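Local coordinates for protein glycoside Hydrolase (Bacteroides uniformis, PDB 5T9X) that probably hydrolyses agarose or a related galactan as a family 16 glycoside hydrolase of a gut bacterium's agarose-degrading pathway, at residues I215-H220 and H252-Y257; F262-Y267 and T291-E296. One frame throughout, in Å; residues are numbered along the deposited sequence.

Contact 1: residues I215-H220 and H252-Y257; sequences IHLSHH and HRVGVY
Ile-215 and Leu-217 on one strand meet Val-254 on the other across the interior of a beta-sandwich, the jelly-roll fold of family 16 glycoside hydrolases. Strand 215-224 belongs to one sheet and strand 252-260 to the facing one, and in these segments the two run roughly the same way. Their CA atoms stay far apart, with Ile-215 CA 9.3 Å from Val-254 CA, a spacing of stacked sheets rather than of paired strands.

The contact itself is purely apolar. Val-254 points into the gap and divides its two methyls between the opposing side chains: Val-254 CG2 faces Ile-215 CD1 at 4.3 Å, while CG1 goes to Leu-217. Branching at CB suits valine to this place, because it spreads two methyls close to an extended backbone. Ile-215 and Leu-217 are longer and span the rest of the distance, and Ile-193 of strand 188-195 also packs on Val-254.

His-216 and Ser-218 alternate with Ile-215 and Leu-217 and so point to the other face of the strand. There Ser-218 CB sits 3.5 Å above the ring plane of His-216, toward its rim; His-216 ND1 is hydrogen-bonded to Glu-194 OE1, and the ring stacks on Trp-238. Glu-194 lies in a strand whose Glu-Ile-Asp-Ile-Ile-Glu run matches the catalytic signature of the family, so this side of the sheet probably faces the active-site cleft.

Leu-217 leaves its backbone pointing neither at the facing strand nor away from it, and its side chain crosses that of Val-254 obliquely. With CG anti to the carbonyl carbon (chi1 -54°), the branched end swings across the gap and brings Leu-217 CD2 to 4.1 Å from Val-254 CG1.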
loop_
_atom_site.group_PDB
_atom_site.type_symbol
_atom_site.label_atom_id
_atom_site.label_comp_id
_atom_site.label_asym_id
_atom_site.label_seq_id
_atom_site.Cartn_x
_atom_site.Cartn_y
_atom_site.Cartn_z
ATOM N N ILE A 215 -3.767 1.854 10.968
ATOM C CA ILE A 215 -3.375 1.967 9.565
ATOM C C ILE A 215 -2.548 3.251 9.448
ATOM O O ILE A 215 -2.956 4.288 9.942
ATOM C CB ILE A 215 -4.593 2.072 8.645
ATOM C CG1 ILE A 215 -5.587 0.949 8.925
ATOM C CG2 ILE A 215 -4.160 2.004 7.175
ATOM C CD1 ILE A 215 -6.936 1.215 8.291
ATOM N N HIS A 216 -1.390 3.159 8.802
ATOM C CA HIS A 216 -0.568 4.329 8.484
ATOM C C HIS A 216 -1.062 4.981 7.205
ATOM O O HIS A 216 -1.011 4.374 6.152
ATOM C CB HIS A 216 0.891 3.902 8.311
ATOM C CG HIS A 216 1.864 5.035 8.326
ATOM N ND1 HIS A 216 3.010 5.033 7.561
ATOM C CD2 HIS A 216 1.872 6.199 9.012
ATOM C CE1 HIS A 216 3.683 6.152 7.773
ATOM N NE2 HIS A 216 3.015 6.875 8.650
ATOM N N LEU A 217 -1.543 6.210 7.332
ATOM C CA LEU A 217 -2.018 7.028 6.238
ATOM C C LEU A 217 -0.999 8.153 6.043
ATOM O O LEU A 217 -0.902 9.069 6.861
ATOM C CB LEU A 217 -3.352 7.635 6.600
ATOM C CG LEU A 217 -4.428 6.666 7.053
ATOM C CD1 LEU A 217 -5.592 7.441 7.628
ATOM C CD2 LEU A 217 -4.910 5.776 5.904
ATOM N N SER A 218 -0.245 8.092 4.962
ATOM C CA SER A 218 0.877 8.975 4.800
ATOM C C SER A 218 1.204 9.262 3.345
ATOM O O SER A 218 0.540 8.797 2.437
ATOM C CB SER A 218 2.101 8.347 5.478
ATOM O OG SER A 218 3.009 9.359 5.897
ATOM N N HIS A 219 2.228 10.075 3.165
ATOM C CA HIS A 219 2.825 10.314 1.866
ATOM C C HIS A 219 4.283 10.683 2.113
ATOM O O HIS A 219 4.631 11.028 3.248
ATOM C CB HIS A 219 2.059 11.435 1.130
ATOM C CG HIS A 219 2.374 12.805 1.609
ATOM N ND1 HIS A 219 1.716 13.391 2.659
ATOM C CD2 HIS A 219 3.257 13.725 1.157
ATOM C CE1 HIS A 219 2.189 14.613 2.847
ATOM N NE2 HIS A 219 3.126 14.838 1.946
ATOM N N HIS A 220 5.116 10.591 1.086
ATOM C CA HIS A 220 6.502 10.985 1.210
ATOM C C HIS A 220 6.878 11.896 0.048
ATOM O O HIS A 220 6.346 11.759 -1.059
ATOM C CB HIS A 220 7.449 9.782 1.201
ATOM C CG HIS A 220 7.224 8.806 2.312
ATOM N ND1 HIS A 220 8.066 8.700 3.401
ATOM C CD2 HIS A 220 6.259 7.873 2.498
ATOM C CE1 HIS A 220 7.622 7.759 4.214
ATOM N NE2 HIS A 220 6.521 7.244 3.693
ATOM N N HIS A 252 -11.645 -4.209 4.416
ATOM C CA HIS A 252 -11.992 -2.792 4.639
ATOM C C HIS A 252 -11.650 -1.996 3.393
ATOM O O HIS A 252 -10.696 -2.330 2.684
ATOM C CB HIS A 252 -11.252 -2.220 5.849
ATOM C CG HIS A 252 -11.721 -2.773 7.141
ATOM N ND1 HIS A 252 -12.770 -2.222 7.849
ATOM C CD2 HIS A 252 -11.300 -3.842 7.859
ATOM C CE1 HIS A 252 -12.970 -2.915 8.955
ATOM N NE2 HIS A 252 -12.091 -3.904 8.985
ATOM N N ARG A 253 -12.458 -0.978 3.127
ATOM C CA ARG A 253 -12.148 0.013 2.131
ATOM C C ARG A 253 -11.220 1.071 2.734
ATOM O O ARG A 253 -11.535 1.663 3.758
ATOM C CB ARG A 253 -13.412 0.712 1.664
ATOM C CG ARG A 253 -14.345 -0.087 0.758
ATOM C CD ARG A 253 -15.611 0.743 0.574
ATOM N NE ARG A 253 -16.411 0.683 1.785
ATOM C CZ ARG A 253 -17.303 1.578 2.196
ATOM N NH1 ARG A 253 -17.539 2.692 1.532
ATOM N NH2 ARG A 253 -17.964 1.335 3.321
ATOM N N VAL A 254 -10.084 1.305 2.093
ATOM C CA VAL A 254 -9.255 2.470 2.350
ATOM C C VAL A 254 -8.937 3.134 1.021
ATOM O O VAL A 254 -8.436 2.486 0.106
ATOM C CB VAL A 254 -7.916 2.103 3.000
ATOM C CG1 VAL A 254 -7.210 3.378 3.490
ATOM C CG2 VAL A 254 -8.137 1.092 4.113
ATOM N N GLY A 255 -9.218 4.426 0.917
ATOM C CA GLY A 255 -8.891 5.195 -0.281
ATOM C C GLY A 255 -8.356 6.588 0.003
ATOM O O GLY A 255 -8.427 7.087 1.140
ATOM N N VAL A 256 -7.832 7.213 -1.055
ATOM C CA VAL A 256 -7.382 8.579 -0.988
ATOM C C VAL A 256 -7.940 9.363 -2.167
ATOM O O VAL A 256 -7.980 8.872 -3.300
ATOM C CB VAL A 256 -5.825 8.701 -0.886
ATOM C CG1 VAL A 256 -5.125 8.205 -2.136
ATOM C CG2 VAL A 256 -5.425 10.126 -0.615
ATOM N N TYR A 257 -8.404 10.569 -1.862
ATOM C CA TYR A 257 -8.685 11.557 -2.854
ATOM C C TYR A 257 -7.456 12.464 -2.942
ATOM O O TYR A 257 -7.195 13.284 -2.057
ATOM C CB TYR A 257 -9.940 12.345 -2.484
ATOM C CG TYR A 257 -10.440 13.340 -3.515
ATOM C CD1 TYR A 257 -10.045 13.283 -4.844
ATOM C CD2 TYR A 257 -11.364 14.293 -3.165
ATOM C CE1 TYR A 257 -10.515 14.192 -5.773
ATOM C CE2 TYR A 257 -11.844 15.211 -4.096
ATOM C CZ TYR A 257 -11.415 15.143 -5.396
ATOM O OH TYR A 257 -11.859 16.024 -6.352
#

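Contact 2: residues F262-Y267 and T291-E296; sequences FNLEYY and TGLSKE
Phe-262, just before strand 263-268, comes closest to the irregular loop 291-296 at Gly-292, their CA atoms 5.8 Å apart. The Phe-262 CB leaves away from the loop, but with CG anti to the carbonyl carbon (chi1 -64°) the ring folds back against it. Gly-292 CA then makes an off-centre CH-pi contact, 4.1 Å from the centroid of the Phe-262 ring. Glycine fits here for two reasons: its phi is positive, and a CB would run into Phe-262 CZ. A flat ring suits the other side, covering a residue without a side chain. Replacing Phe-262 by an alanine would probably uncover Gly-292, lose its CH-pi contact and open a gap where the ring now lies.

Deeper in, Leu-264 and Leu-293 cross at about a right angle, their branched ends meeting with Leu-264 CD1 3.6 Å from Leu-293 CD1. The His-219 side chain of strand 215-224 packs on both leucines, joining them to the facing sheet. Thr-288 bonds Gly-292 N through its hydroxyl and Thr-291 OG1 through its carbonyl.

Segment 262-267 thus holds the loop by shape and apolar burial, Phe-262 against Gly-292 and Leu-264 against Leu-293, while Gly-292 N and Thr-291 OG1 rely on Thr-288.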
loop_
_atom_site.group_PDB
_atom_site.type_symbol
_atom_site.label_atom_id
_atom_site.label_comp_id
_atom_site.label_asym_id
_atom_site.label_seq_id
_atom_site.Cartn_x
_atom_site.Cartn_y
_atom_site.Cartn_z
ATOM N N PHE A 262 -1.515 19.997 -3.264
ATOM C CA PHE A 262 -1.508 20.311 -1.846
ATOM C C PHE A 262 -2.737 19.817 -1.082
ATOM O O PHE A 262 -3.007 20.317 -0.008
ATOM C CB PHE A 262 -1.301 21.822 -1.683
ATOM C CG PHE A 262 0.032 22.279 -2.195
ATOM C CD1 PHE A 262 1.175 22.056 -1.458
ATOM C CD2 PHE A 262 0.157 22.842 -3.466
ATOM C CE1 PHE A 262 2.425 22.413 -1.940
ATOM C CE2 PHE A 262 1.399 23.208 -3.961
ATOM C CZ PHE A 262 2.535 22.996 -3.189
ATOM N N ASN A 263 -3.462 18.823 -1.609
ATOM C CA ASN A 263 -4.633 18.287 -0.932
ATOM C C ASN A 263 -4.824 16.793 -1.143
ATOM O O ASN A 263 -5.084 16.345 -2.253
ATOM C CB ASN A 263 -5.897 19.029 -1.346
ATOM C CG ASN A 263 -5.995 20.415 -0.701
ATOM O OD1 ASN A 263 -6.295 20.554 0.498
ATOM N ND2 ASN A 263 -5.699 21.455 -1.494
ATOM N N LEU A 264 -4.655 16.058 -0.048
ATOM C CA LEU A 264 -5.073 14.669 0.085
ATOM C C LEU A 264 -6.162 14.548 1.140
ATOM O O LEU A 264 -6.153 15.284 2.121
ATOM C CB LEU A 264 -3.906 13.775 0.516
ATOM C CG LEU A 264 -2.662 13.946 -0.324
ATOM C CD1 LEU A 264 -1.466 13.241 0.312
ATOM C CD2 LEU A 264 -2.913 13.467 -1.740
ATOM N N GLU A 265 -7.090 13.615 0.925
ATOM C CA GLU A 265 -8.138 13.248 1.905
ATOM C C GLU A 265 -8.169 11.736 1.932
ATOM O O GLU A 265 -8.209 11.116 0.862
ATOM C CB GLU A 265 -9.512 13.806 1.519
ATOM C CG GLU A 265 -9.685 15.298 1.828
ATOM C CD GLU A 265 -11.009 15.931 1.321
ATOM O OE1 GLU A 265 -11.861 15.217 0.735
ATOM O OE2 GLU A 265 -11.205 17.165 1.513
ATOM N N TYR A 266 -8.097 11.147 3.132
ATOM C CA TYR A 266 -8.120 9.688 3.291
ATOM C C TYR A 266 -9.493 9.233 3.796
ATOM O O TYR A 266 -10.082 9.866 4.713
ATOM C CB TYR A 266 -6.996 9.179 4.225
ATOM C CG TYR A 266 -5.588 9.451 3.739
ATOM C CD1 TYR A 266 -4.864 8.488 3.053
ATOM C CD2 TYR A 266 -4.961 10.686 3.990
ATOM C CE1 TYR A 266 -3.544 8.737 2.647
ATOM C CE2 TYR A 266 -3.659 10.949 3.565
ATOM C CZ TYR A 266 -2.952 9.976 2.895
ATOM O OH TYR A 266 -1.656 10.243 2.476
ATOM N N TYR A 267 -9.975 8.127 3.215
ATOM C CA TYR A 267 -11.296 7.578 3.528
ATOM C C TYR A 267 -11.181 6.131 3.978
ATOM O O TYR A 267 -10.607 5.310 3.299
ATOM C CB TYR A 267 -12.235 7.698 2.327
ATOM C CG TYR A 267 -12.580 9.128 1.992
ATOM C CD1 TYR A 267 -13.757 9.703 2.457
ATOM C CD2 TYR A 267 -11.723 9.911 1.209
ATOM C CE1 TYR A 267 -14.093 11.027 2.144
ATOM C CE2 TYR A 267 -12.031 11.232 0.900
ATOM C CZ TYR A 267 -13.221 11.788 1.385
ATOM O OH TYR A 267 -13.548 13.098 1.111
ATOM N N THR A 291 6.198 22.580 -6.301
ATOM C CA THR A 291 5.231 21.880 -7.174
ATOM C C THR A 291 4.148 21.134 -6.388
ATOM O O THR A 291 3.053 21.001 -6.890
ATOM C CB THR A 291 5.882 20.863 -8.147
ATOM O OG1 THR A 291 6.559 19.841 -7.407
ATOM C CG2 THR A 291 6.848 21.536 -9.088
ATOM N N GLY A 292 4.470 20.669 -5.166
ATOM C CA GLY A 292 3.628 19.757 -4.413
ATOM C C GLY A 292 3.629 18.372 -5.024
ATOM O O GLY A 292 4.555 18.002 -5.794
ATOM N N LEU A 293 2.611 17.600 -4.653
ATOM C CA LEU A 293 2.401 16.269 -5.199
ATOM C C LEU A 293 1.775 16.397 -6.584
ATOM O O LEU A 293 0.559 16.473 -6.725
ATOM C CB LEU A 293 1.493 15.436 -4.298
ATOM C CG LEU A 293 2.089 15.121 -2.916
ATOM C CD1 LEU A 293 1.011 14.618 -1.950
ATOM C CD2 LEU A 293 3.224 14.124 -3.048
ATOM N N SER A 294 2.636 16.392 -7.591
ATOM C CA SER A 294 2.290 16.799 -8.927
ATOM C C SER A 294 2.642 15.781 -9.990
ATOM O O SER A 294 2.230 15.928 -11.121
ATOM C CB SER A 294 3.037 18.098 -9.230
ATOM O OG SER A 294 4.450 17.901 -9.052
ATOM N N LYS A 295 3.410 14.761 -9.672
ATOM C CA LYS A 295 3.934 13.875 -10.728
ATOM C C LYS A 295 3.060 12.663 -10.779
ATOM O O LYS A 295 2.584 12.213 -9.750
ATOM C CB LYS A 295 5.364 13.459 -10.429
ATOM C CG LYS A 295 6.295 14.636 -10.393
ATOM C CD LYS A 295 7.687 14.166 -10.106
ATOM C CE LYS A 295 8.662 15.325 -9.916
ATOM N NZ LYS A 295 10.007 14.796 -9.518
ATOM N N GLU A 296 2.833 12.137 -11.961
ATOM C CA GLU A 296 1.966 10.980 -12.085
ATOM C C GLU A 296 2.607 9.740 -11.442
ATOM O O GLU A 296 3.830 9.610 -11.394
ATOM C CB GLU A 296 1.550 10.753 -13.555
ATOM C CG GLU A 296 2.670 10.495 -14.550
ATOM C CD GLU A 296 2.159 10.223 -15.964
ATOM O OE1 GLU A 296 1.178 10.910 -16.376
ATOM O OE2 GLU A 296 2.756 9.335 -16.658
#

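Both contacts use neighbouring strands of one sheet: contact 1 lies on 252-260 and contact 2 on 263-268, which follow each other in the chain and pair antiparallel, with Tyr-257 N 2.8 Å from Glu-265 O. Contact 1 is deep core, where one sheet packs on the other with branched aliphatic side chains alone. Contact 2 lies nearer the edge of the fold, buries more surface, and runs from buried leucines to the exposed Thr-291, adding a ring and a glycine to fit an irregular loop. Tyr-266 joins the two by a probable hydrogen bond, Tyr-266 OH lying 2.6 Å from Ser-218 O, across the same sandwich interior.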